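Local structure of CREG-like beta-barrel domain-containing protein (Agrobacterium tumefaciens, 3DNH) at residues 83-94 and 105-115; 203-214 and 224-235. The protein is of unknown function but carries a CREG-like beta-barrel of the FMN-binding clan, so it may bind a flavin or related cofactor. All coordinates share one frame; numbering follows the deposited sequence.

Contact 1 (83-94 and 105-115); sequences METDARISVTLA and PRLTLVGRADR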
loop_
_atom_site.group_PDB
_atom_site.type_symbol
_atom_site.label_atom_id
_atom_site.label_comp_id
_atom_site.label_asym_id
_atom_site.label_seq_id
_atom_site.Cartn_x
_atom_site.Cartn_y
_atom_site.Cartn_z
HETATM N N MSE A 83 0.149 17.645 -7.157
HETATM C CA MSE A 83 1.422 17.611 -7.863
HETATM C C MSE A 83 1.643 18.769 -8.860
HETATM O O MSE A 83 2.770 19.214 -9.022
HETATM C CB MSE A 83 1.614 16.251 -8.544
HETATM C CG MSE A 83 1.890 15.121 -7.550
HETATM SE SE MSE A 83 2.304 13.399 -8.386
HETATM C CE MSE A 83 0.502 12.906 -9.077
ATOM N N GLU A 84 0.578 19.272 -9.496
ATOM C CA GLU A 84 0.668 20.534 -10.277
ATOM C C GLU A 84 1.123 21.674 -9.374
ATOM O O GLU A 84 2.033 22.421 -9.712
ATOM C CB GLU A 84 -0.678 20.959 -10.897
ATOM C CG GLU A 84 -1.034 20.401 -12.269
ATOM C CD GLU A 84 0.160 20.271 -13.242
ATOM O OE1 GLU A 84 0.332 21.155 -14.118
ATOM O OE2 GLU A 84 0.914 19.257 -13.145
ATOM N N THR A 85 0.469 21.798 -8.227
ATOM C CA THR A 85 0.732 22.883 -7.281
ATOM C C THR A 85 2.114 22.790 -6.583
ATOM O O THR A 85 2.739 23.820 -6.349
ATOM C CB THR A 85 -0.423 23.025 -6.250
ATOM O OG1 THR A 85 -0.566 21.822 -5.489
ATOM C CG2 THR A 85 -1.759 23.317 -6.954
ATOM N N ASP A 86 2.588 21.565 -6.294
ATOM C CA ASP A 86 3.818 21.316 -5.526
ATOM C C ASP A 86 4.297 19.894 -5.850
ATOM O O ASP A 86 3.591 18.904 -5.560
ATOM C CB ASP A 86 3.514 21.449 -4.024
ATOM C CG ASP A 86 4.758 21.366 -3.132
ATOM O OD1 ASP A 86 5.747 20.670 -3.451
ATOM O OD2 ASP A 86 4.721 22.002 -2.058
ATOM N N ALA A 87 5.491 19.788 -6.439
ATOM C CA ALA A 87 5.961 18.493 -6.961
ATOM C C ALA A 87 6.591 17.565 -5.911
ATOM O O ALA A 87 6.950 16.450 -6.242
ATOM C CB ALA A 87 6.934 18.701 -8.165
ATOM N N ARG A 88 6.742 18.017 -4.664
ATOM C CA ARG A 88 7.322 17.187 -3.604
ATOM C C ARG A 88 6.385 16.024 -3.259
ATOM O O ARG A 88 5.203 16.230 -2.913
ATOM C CB ARG A 88 7.631 18.010 -2.354
ATOM C CG ARG A 88 8.696 19.058 -2.597
ATOM C CD ARG A 88 8.953 19.838 -1.343
ATOM N NE ARG A 88 7.825 20.682 -1.003
ATOM C CZ ARG A 88 7.744 21.417 0.103
ATOM N NH1 ARG A 88 6.678 22.163 0.301
ATOM N NH2 ARG A 88 8.719 21.406 1.009
ATOM N N ILE A 89 6.903 14.808 -3.413
ATOM C CA ILE A 89 6.128 13.566 -3.188
ATOM C C ILE A 89 6.936 12.550 -2.397
ATOM O O ILE A 89 8.164 12.681 -2.266
ATOM C CB ILE A 89 5.651 12.890 -4.527
ATOM C CG1 ILE A 89 6.808 12.401 -5.421
ATOM C CG2 ILE A 89 4.746 13.868 -5.328
ATOM C CD1 ILE A 89 6.337 11.347 -6.519
ATOM N N SER A 90 6.241 11.530 -1.872
ATOM C CA SER A 90 6.889 10.366 -1.289
ATOM C C SER A 90 6.174 9.109 -1.790
ATOM O O SER A 90 4.956 9.118 -1.945
ATOM C CB SER A 90 6.851 10.424 0.245
ATOM O OG SER A 90 7.517 9.303 0.825
ATOM N N VAL A 91 6.921 8.024 -2.025
ATOM C CA VAL A 91 6.293 6.729 -2.365
ATOM C C VAL A 91 6.830 5.647 -1.454
ATOM O O VAL A 91 7.978 5.737 -1.014
ATOM C CB VAL A 91 6.521 6.294 -3.855
ATOM C CG1 VAL A 91 5.972 7.311 -4.800
ATOM C CG2 VAL A 91 8.022 6.091 -4.147
ATOM N N THR A 92 5.987 4.677 -1.122
ATOM C CA THR A 92 6.463 3.500 -0.419
ATOM C C THR A 92 6.131 2.310 -1.273
ATOM O O THR A 92 4.988 2.093 -1.641
ATOM C CB THR A 92 5.922 3.360 1.003
ATOM O OG1 THR A 92 6.339 4.512 1.752
ATOM C CG2 THR A 92 6.465 2.048 1.718
ATOM N N LEU A 93 7.181 1.569 -1.600
ATOM C CA LEU A 93 7.072 0.344 -2.332
ATOM C C LEU A 93 7.230 -0.837 -1.390
ATOM O O LEU A 93 8.102 -0.836 -0.507
ATOM C CB LEU A 93 8.127 0.331 -3.417
ATOM C CG LEU A 93 7.800 1.115 -4.686
ATOM C CD1 LEU A 93 7.690 2.613 -4.411
ATOM C CD2 LEU A 93 8.950 0.874 -5.700
ATOM N N ALA A 94 6.386 -1.857 -1.564
ATOM C CA ALA A 94 6.529 -3.069 -0.768
ATOM C C ALA A 94 5.995 -4.273 -1.550
ATOM O O ALA A 94 5.126 -4.075 -2.412
ATOM C CB ALA A 94 5.809 -2.915 0.552
ATOM N N PRO A 105 9.588 -5.898 3.842
ATOM C CA PRO A 105 10.518 -4.786 3.629
ATOM C C PRO A 105 9.753 -3.657 2.956
ATOM O O PRO A 105 8.872 -3.910 2.134
ATOM C CB PRO A 105 11.561 -5.363 2.671
ATOM C CG PRO A 105 10.850 -6.452 1.955
ATOM C CD PRO A 105 9.930 -7.055 3.003
ATOM N N ARG A 106 10.037 -2.428 3.340
ATOM C CA ARG A 106 9.295 -1.308 2.844
ATOM C C ARG A 106 10.298 -0.247 2.432
ATOM O O ARG A 106 11.106 0.205 3.251
ATOM C CB ARG A 106 8.352 -0.745 3.907
ATOM C CG ARG A 106 7.055 -1.499 4.044
ATOM C CD ARG A 106 6.975 -2.276 5.293
ATOM N NE ARG A 106 7.042 -1.431 6.470
ATOM C CZ ARG A 106 7.533 -1.816 7.635
ATOM N NH1 ARG A 106 7.533 -0.962 8.637
ATOM N NH2 ARG A 106 8.018 -3.054 7.806
ATOM N N LEU A 107 10.261 0.091 1.150
ATOM C CA LEU A 107 11.173 1.065 0.603
ATOM C C LEU A 107 10.469 2.398 0.431
ATOM O O LEU A 107 9.483 2.490 -0.313
ATOM C CB LEU A 107 11.788 0.533 -0.703
ATOM C CG LEU A 107 12.554 1.521 -1.564
ATOM C CD1 LEU A 107 13.923 1.785 -0.898
ATOM C CD2 LEU A 107 12.720 0.973 -2.951
ATOM N N THR A 108 10.939 3.414 1.159
ATOM C CA THR A 108 10.397 4.760 0.997
ATOM C C THR A 108 11.353 5.624 0.173
ATOM O O THR A 108 12.532 5.723 0.492
ATOM C CB THR A 108 10.058 5.425 2.365
ATOM O OG1 THR A 108 9.077 4.629 3.026
ATOM C CG2 THR A 108 9.475 6.812 2.152
ATOM N N LEU A 109 10.828 6.232 -0.895
ATOM C CA LEU A 109 11.596 7.120 -1.758
ATOM C C LEU A 109 10.936 8.489 -1.734
ATOM O O LEU A 109 9.750 8.616 -2.029
ATOM C CB LEU A 109 11.671 6.569 -3.191
ATOM C CG LEU A 109 12.088 5.091 -3.386
ATOM C CD1 LEU A 109 11.857 4.685 -4.836
ATOM C CD2 LEU A 109 13.574 4.898 -3.043
ATOM N N VAL A 110 11.712 9.500 -1.338
ATOM C CA VAL A 110 11.234 10.866 -1.253
ATOM C C VAL A 110 11.876 11.688 -2.362
ATOM O O VAL A 110 13.073 11.595 -2.564
ATOM C CB VAL A 110 11.513 11.445 0.145
ATOM C CG1 VAL A 110 11.105 12.911 0.228
ATOM C CG2 VAL A 110 10.824 10.588 1.208
ATOM N N GLY A 111 11.091 12.497 -3.076
ATOM C CA GLY A 111 11.674 13.374 -4.114
ATOM C C GLY A 111 10.660 14.223 -4.845
ATOM O O GLY A 111 9.699 14.699 -4.238
ATOM N N ARG A 112 10.882 14.441 -6.144
ATOM C CA ARG A 112 9.956 15.250 -6.960
ATOM C C ARG A 112 9.298 14.451 -8.071
ATOM O O ARG A 112 9.899 13.541 -8.632
ATOM C CB ARG A 112 10.627 16.525 -7.494
ATOM C CG ARG A 112 10.906 17.543 -6.396
ATOM C CD ARG A 112 11.799 18.686 -6.836
ATOM N NE ARG A 112 12.028 19.538 -5.669
ATOM C CZ ARG A 112 11.180 20.466 -5.216
ATOM N NH1 ARG A 112 11.483 21.134 -4.106
ATOM N NH2 ARG A 112 10.041 20.736 -5.858
ATOM N N ALA A 113 8.018 14.750 -8.315
ATOM C CA ALA A 113 7.270 14.184 -9.417
ATOM C C ALA A 113 7.518 15.051 -10.635
ATOM O O ALA A 113 6.941 16.158 -10.745
ATOM C CB ALA A 113 5.803 14.185 -9.084
ATOM N N ASP A 114 8.362 14.558 -11.542
ATOM C CA ASP A 114 8.677 15.231 -12.773
ATOM C C ASP A 114 7.753 14.693 -13.860
ATOM O O ASP A 114 7.726 13.495 -14.149
ATOM C CB ASP A 114 10.126 14.942 -13.188
ATOM C CG ASP A 114 11.152 15.702 -12.371
ATOM O OD1 ASP A 114 10.879 16.843 -11.952
ATOM O OD2 ASP A 114 12.269 15.169 -12.150
ATOM N N ARG A 115 7.048 15.588 -14.518
ATOM C CA ARG A 115 6.233 15.192 -15.643
ATOM C C ARG A 115 7.085 14.687 -16.826
ATOM O O ARG A 115 8.040 15.345 -17.262
ATOM C CB ARG A 115 5.355 16.372 -16.026
ATOM C CG ARG A 115 4.119 15.956 -16.727
ATOM C CD ARG A 115 2.944 15.714 -15.796
ATOM N NE ARG A 115 1.803 15.914 -16.667
ATOM C CZ ARG A 115 1.157 17.065 -16.803
ATOM N NH1 ARG A 115 1.478 18.107 -16.056
ATOM N NH2 ARG A 115 0.167 17.158 -17.671
HETATM O O HOH W 1 4.443 17.435 -10.991
#
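R88 lays its CG over one face of the R112 guanidinium, 3.8 Å from R112 NH1, and the two side chains run side by side with their guanidinium planes 6° apart. D86 anchors R88 side-on: R88 NE bonds D86 OD1, and R88 NH1 meets D86 OD2 at 3.1 Å, both through syn lone pairs. The same OD1 accepts from R88 N, an Asx turn where helix 78-85 gives way to strand 88-93. Beyond it the antiparallel hairpin is held by hydrogen-bonded pairs such as I89 with G111, whose I89 N to G111 O bond is 2.9 Å long and nearly straight (176°). On the face carrying I89, the selenium of M83 and I89 CD1 converge on A113 CB, at 3.7 and 3.9 Å. At the helix end, E84 OE2 bridges to R115 NH1 over 3.2 Å, with carboxylate and guanidinium planes 85° apart. The other face bears hydroxyls: S90 OG and T92 OG1 bond T56 OG1 of the second subunit, T108 OG1 bonds its T56 O, and its Y53 makes a cation-pi contact with R88. The chemistry thus implies a two-faced hairpin, apolar on one side and mainly polar, though with V110 among the hydroxyls, where the second subunit binds.

Contact 2 (203-214 and 224-235); sequences LAVLAGAKTGRW and IDLASASDLARL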
loop_
_atom_site.group_PDB
_atom_site.type_symbol
_atom_site.label_atom_id
_atom_site.label_comp_id
_atom_site.label_asym_id
_atom_site.label_seq_id
_atom_site.Cartn_x
_atom_site.Cartn_y
_atom_site.Cartn_z
ATOM N N LEU A 203 13.530 -18.144 -16.189
ATOM C CA LEU A 203 14.312 -17.038 -15.583
ATOM C C LEU A 203 13.647 -16.530 -14.317
ATOM O O LEU A 203 14.341 -16.247 -13.333
ATOM C CB LEU A 203 14.499 -15.861 -16.563
ATOM C CG LEU A 203 15.180 -16.173 -17.897
ATOM C CD1 LEU A 203 15.112 -14.959 -18.816
ATOM C CD2 LEU A 203 16.658 -16.588 -17.661
ATOM N N ALA A 204 12.312 -16.435 -14.334
ATOM C CA ALA A 204 11.588 -15.987 -13.154
ATOM C C ALA A 204 11.748 -16.985 -11.994
ATOM O O ALA A 204 11.931 -16.581 -10.838
ATOM C CB ALA A 204 10.155 -15.747 -13.473
ATOM N N VAL A 205 11.713 -18.281 -12.307
ATOM C CA VAL A 205 11.937 -19.307 -11.278
ATOM C C VAL A 205 13.359 -19.216 -10.702
ATOM O O VAL A 205 13.505 -19.252 -9.498
ATOM C CB VAL A 205 11.496 -20.748 -11.714
ATOM C CG1 VAL A 205 10.059 -20.749 -12.259
ATOM C CG2 VAL A 205 12.432 -21.324 -12.728
ATOM N N LEU A 206 14.381 -19.046 -11.557
ATOM C CA LEU A 206 15.768 -18.721 -11.112
ATOM C C LEU A 206 15.834 -17.511 -10.183
ATOM O O LEU A 206 16.654 -17.454 -9.268
ATOM C CB LEU A 206 16.686 -18.414 -12.306
ATOM C CG LEU A 206 17.613 -19.392 -13.039
ATOM C CD1 LEU A 206 17.067 -19.799 -14.345
ATOM C CD2 LEU A 206 18.951 -18.666 -13.274
ATOM N N ALA A 207 14.993 -16.519 -10.469
ATOM C CA ALA A 207 14.891 -15.309 -9.674
ATOM C C ALA A 207 14.227 -15.517 -8.297
ATOM O O ALA A 207 14.238 -14.599 -7.459
ATOM C CB ALA A 207 14.142 -14.275 -10.473
ATOM N N GLY A 208 13.636 -16.697 -8.091
ATOM C CA GLY A 208 12.948 -17.075 -6.862
ATOM C C GLY A 208 11.430 -17.026 -6.961
ATOM O O GLY A 208 10.756 -17.156 -5.957
ATOM N N ALA A 209 10.888 -16.814 -8.158
ATOM C CA ALA A 209 9.433 -16.676 -8.342
ATOM C C ALA A 209 8.707 -17.995 -8.690
ATOM O O ALA A 209 9.328 -19.043 -8.840
ATOM C CB ALA A 209 9.122 -15.621 -9.396
ATOM N N LYS A 210 7.380 -17.928 -8.791
ATOM C CA LYS A 210 6.576 -19.104 -9.129
ATOM C C LYS A 210 6.278 -19.160 -10.620
ATOM O O LYS A 210 6.003 -18.138 -11.238
ATOM C CB LYS A 210 5.259 -19.113 -8.344
ATOM C CG LYS A 210 5.244 -19.998 -7.079
ATOM C CD LYS A 210 5.450 -19.223 -5.777
ATOM C CE LYS A 210 4.203 -18.407 -5.346
ATOM N NZ LYS A 210 3.986 -17.148 -6.174
ATOM N N THR A 211 6.304 -20.369 -11.181
ATOM C CA THR A 211 5.970 -20.590 -12.595
ATOM C C THR A 211 4.654 -19.891 -12.987
ATOM O O THR A 211 3.808 -19.558 -12.133
ATOM C CB THR A 211 5.971 -22.099 -12.971
ATOM O OG1 THR A 211 5.884 -22.248 -14.401
ATOM C CG2 THR A 211 4.830 -22.853 -12.267
ATOM N N GLY A 212 4.513 -19.621 -14.277
ATOM C CA GLY A 212 3.406 -18.794 -14.728
ATOM C C GLY A 212 3.644 -18.300 -16.128
ATOM O O GLY A 212 4.557 -18.773 -16.815
ATOM N N ARG A 213 2.807 -17.363 -16.560
ATOM C CA ARG A 213 2.979 -16.796 -17.890
ATOM C C ARG A 213 3.782 -15.523 -17.704
ATOM O O ARG A 213 3.236 -14.428 -17.507
ATOM C CB ARG A 213 1.647 -16.600 -18.639
ATOM C CG ARG A 213 0.758 -17.908 -18.803
ATOM C CD ARG A 213 1.547 -19.264 -18.906
ATOM N NE ARG A 213 2.304 -19.493 -20.161
ATOM C CZ ARG A 213 3.617 -19.756 -20.255
ATOM N NH1 ARG A 213 4.385 -19.816 -19.168
ATOM N NH2 ARG A 213 4.178 -19.971 -21.457
ATOM N N TRP A 214 5.100 -15.713 -17.700
ATOM C CA TRP A 214 6.091 -14.633 -17.527
ATOM C C TRP A 214 6.558 -14.006 -18.836
ATOM O O TRP A 214 6.607 -14.678 -19.873
ATOM C CB TRP A 214 7.307 -15.199 -16.796
ATOM C CG TRP A 214 6.996 -15.507 -15.378
ATOM C CD1 TRP A 214 6.562 -16.692 -14.876
ATOM C CD2 TRP A 214 7.019 -14.583 -14.281
ATOM N NE1 TRP A 214 6.372 -16.586 -13.521
ATOM C CE2 TRP A 214 6.623 -15.300 -13.128
ATOM C CE3 TRP A 214 7.367 -13.235 -14.153
ATOM C CZ2 TRP A 214 6.552 -14.700 -11.855
ATOM C CZ3 TRP A 214 7.314 -12.647 -12.898
ATOM C CH2 TRP A 214 6.914 -13.381 -11.762
ATOM N N ILE A 224 17.665 -8.660 -15.015
ATOM C CA ILE A 224 16.536 -8.770 -15.911
ATOM C C ILE A 224 15.266 -8.666 -15.081
ATOM O O ILE A 224 15.105 -9.402 -14.079
ATOM C CB ILE A 224 16.518 -10.173 -16.667
ATOM C CG1 ILE A 224 17.819 -10.423 -17.464
ATOM C CG2 ILE A 224 15.208 -10.266 -17.576
ATOM C CD1 ILE A 224 18.039 -11.929 -17.933
ATOM N N ASP A 225 14.345 -7.806 -15.513
ATOM C CA ASP A 225 13.107 -7.672 -14.799
ATOM C C ASP A 225 12.135 -8.495 -15.558
ATOM O O ASP A 225 12.154 -8.465 -16.796
ATOM C CB ASP A 225 12.645 -6.220 -14.766
ATOM C CG ASP A 225 13.373 -5.385 -13.679
ATOM O OD1 ASP A 225 14.130 -5.914 -12.848
ATOM O OD2 ASP A 225 13.147 -4.186 -13.658
ATOM N N LEU A 226 11.264 -9.206 -14.829
ATOM C CA LEU A 226 10.165 -10.002 -15.438
ATOM C C LEU A 226 8.823 -9.708 -14.807
ATOM O O LEU A 226 8.762 -9.307 -13.641
ATOM C CB LEU A 226 10.461 -11.514 -15.376
ATOM C CG LEU A 226 11.859 -11.875 -15.885
ATOM C CD1 LEU A 226 12.736 -12.236 -14.735
ATOM C CD2 LEU A 226 11.707 -12.997 -16.881
ATOM N N ALA A 227 7.749 -9.882 -15.588
ATOM C CA ALA A 227 6.401 -9.773 -15.080
ATOM C C ALA A 227 5.495 -10.922 -15.542
ATOM O O ALA A 227 5.655 -11.487 -16.648
ATOM C CB ALA A 227 5.766 -8.376 -15.427
ATOM N N SER A 228 4.576 -11.284 -14.647
ATOM C CA SER A 228 3.428 -12.133 -14.967
ATOM C C SER A 228 2.225 -11.316 -14.562
ATOM O O SER A 228 2.377 -10.156 -14.179
ATOM C CB SER A 228 3.472 -13.427 -14.182
ATOM O OG SER A 228 3.224 -13.184 -12.810
ATOM N N ALA A 229 1.031 -11.902 -14.651
ATOM C CA ALA A 229 -0.186 -11.216 -14.248
ATOM C C ALA A 229 -0.257 -10.866 -12.745
ATOM O O ALA A 229 -0.635 -9.750 -12.398
ATOM C CB ALA A 229 -1.399 -12.017 -14.656
ATOM N N SER A 230 0.088 -11.815 -11.867
ATOM C CA SER A 230 0.031 -11.582 -10.416
ATOM C C SER A 230 1.349 -11.170 -9.750
ATOM O O SER A 230 1.312 -10.622 -8.644
ATOM C CB SER A 230 -0.577 -12.785 -9.681
ATOM O OG SER A 230 0.225 -13.950 -9.822
ATOM N N ASP A 231 2.492 -11.392 -10.417
ATOM C CA ASP A 231 3.803 -11.180 -9.793
ATOM C C ASP A 231 4.870 -10.462 -10.635
ATOM O O ASP A 231 4.754 -10.322 -11.844
ATOM C CB ASP A 231 4.354 -12.519 -9.298
ATOM C CG ASP A 231 5.136 -12.395 -7.986
ATOM O OD1 ASP A 231 5.494 -13.469 -7.441
ATOM O OD2 ASP A 231 5.385 -11.253 -7.481
ATOM N N LEU A 232 5.920 -9.996 -9.962
ATOM C CA LEU A 232 7.096 -9.404 -10.612
ATOM C C LEU A 232 8.320 -10.142 -10.076
ATOM O O LEU A 232 8.331 -10.544 -8.888
ATOM C CB LEU A 232 7.233 -7.885 -10.300
ATOM C CG LEU A 232 6.096 -6.930 -10.695
ATOM C CD1 LEU A 232 6.355 -5.524 -10.147
ATOM C CD2 LEU A 232 5.852 -6.902 -12.217
ATOM N N ALA A 233 9.335 -10.279 -10.929
ATOM C CA ALA A 233 10.613 -10.895 -10.557
ATOM C C ALA A 233 11.785 -10.079 -11.098
ATOM O O ALA A 233 11.638 -9.305 -12.096
ATOM C CB ALA A 233 10.696 -12.353 -11.079
ATOM N N ARG A 234 12.922 -10.195 -10.407
ATOM C CA ARG A 234 14.188 -9.672 -10.908
ATOM C C ARG A 234 15.279 -10.726 -10.755
ATOM O O ARG A 234 15.571 -11.176 -9.640
ATOM C CB ARG A 234 14.620 -8.354 -10.218
ATOM C CG ARG A 234 15.918 -7.848 -10.864
ATOM C CD ARG A 234 16.320 -6.524 -10.406
ATOM N NE ARG A 234 17.591 -6.043 -10.957
ATOM C CZ ARG A 234 17.832 -5.591 -12.198
ATOM N NH1 ARG A 234 16.891 -5.582 -13.158
ATOM N NH2 ARG A 234 19.066 -5.125 -12.471
ATOM N N LEU A 235 15.887 -11.102 -11.871
ATOM C CA LEU A 235 17.040 -12.047 -11.860
ATOM C C LEU A 235 18.321 -11.227 -11.882
ATOM O O LEU A 235 18.538 -10.492 -12.829
ATOM C CB LEU A 235 16.998 -12.997 -13.067
ATOM C CG LEU A 235 18.068 -14.125 -13.208
ATOM C CD1 LEU A 235 18.103 -15.010 -12.014
ATOM C CD2 LEU A 235 17.809 -14.979 -14.480
HETATM O O HOH W 2 12.507 -11.887 -7.797
HETATM O O HOH W 3 16.437 -13.096 -7.362
#
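W214 lays its indole against the 224-235 hairpin, one face under S228 CB and the CE3-CZ3-CH2 edge toward L226, D231 and A233. Its CB lies 4.1 Å from A227 O. With CG anti to the carbonyl carbon (chi1 -70°), the indole is carried across the two strands. CD2 then meets S228 CB, CE3 touches the carbonyl carbon of A227 and, at 3.7 Å, L226 CB, while CZ3 reaches A233 CB at 3.9 Å. The far corner, CH2, rests on D231 CB at 3.7 Å. S228 CB sits over the six-membered ring, 3.7 Å from its centroid and 11° off the normal, a CH-pi contact; A204 CB covers the opposite face, so the ring is sandwiched. Its rotation is also fixed at the edge, where NE1 donates to K210 O over 2.8 Å, with the oxygen close to the ring plane.

Past the indole, small side chains let the helix end come close to the sheet: the CB atoms of A204, A207 and A209 all gather round A233 CB, those of A207 and A209 at 4.0 Å. Further along, L203 CD2 abuts L235 CD2 at 3.7 Å, the two side chains crossing at about a right angle, and L206 CB meets L235 CD1. Helix 199-206 closes in a Schellman motif with G208 at positive phi, and two waters tie A207 O to the backbone of R234.

L203 and I224 also touch L251 of helix 244-254, which joins helix 199-206 against the same side of strands 215-220, 223-227 and 232-236. This layering of helices on a three-stranded antiparallel meander is typical of a two-layer alpha/beta sandwich.

Overall arrangement
Contact 1 and contact 2 follow one another along the chain and lie on opposite sides of its centre, their own centres 26 Å apart and their nearest atoms about 8 Å apart. They share no helix or strand. The 83-94 and 105-115 pair is chiefly a strand-to-strand contact in the six-stranded barrel, with the end of helix 78-85 at one margin, largely buried and bonded through the backbone, with one face pressed by the second subunit. The 203-214 and 224-235 pair is partly buried, untouched by the other chain, and joins a helix end and its following loop to a separate three-stranded sheet through apolar and CH-pi contacts. Charged groups occur at the margins of both, but a salt bridge spans only contact 1.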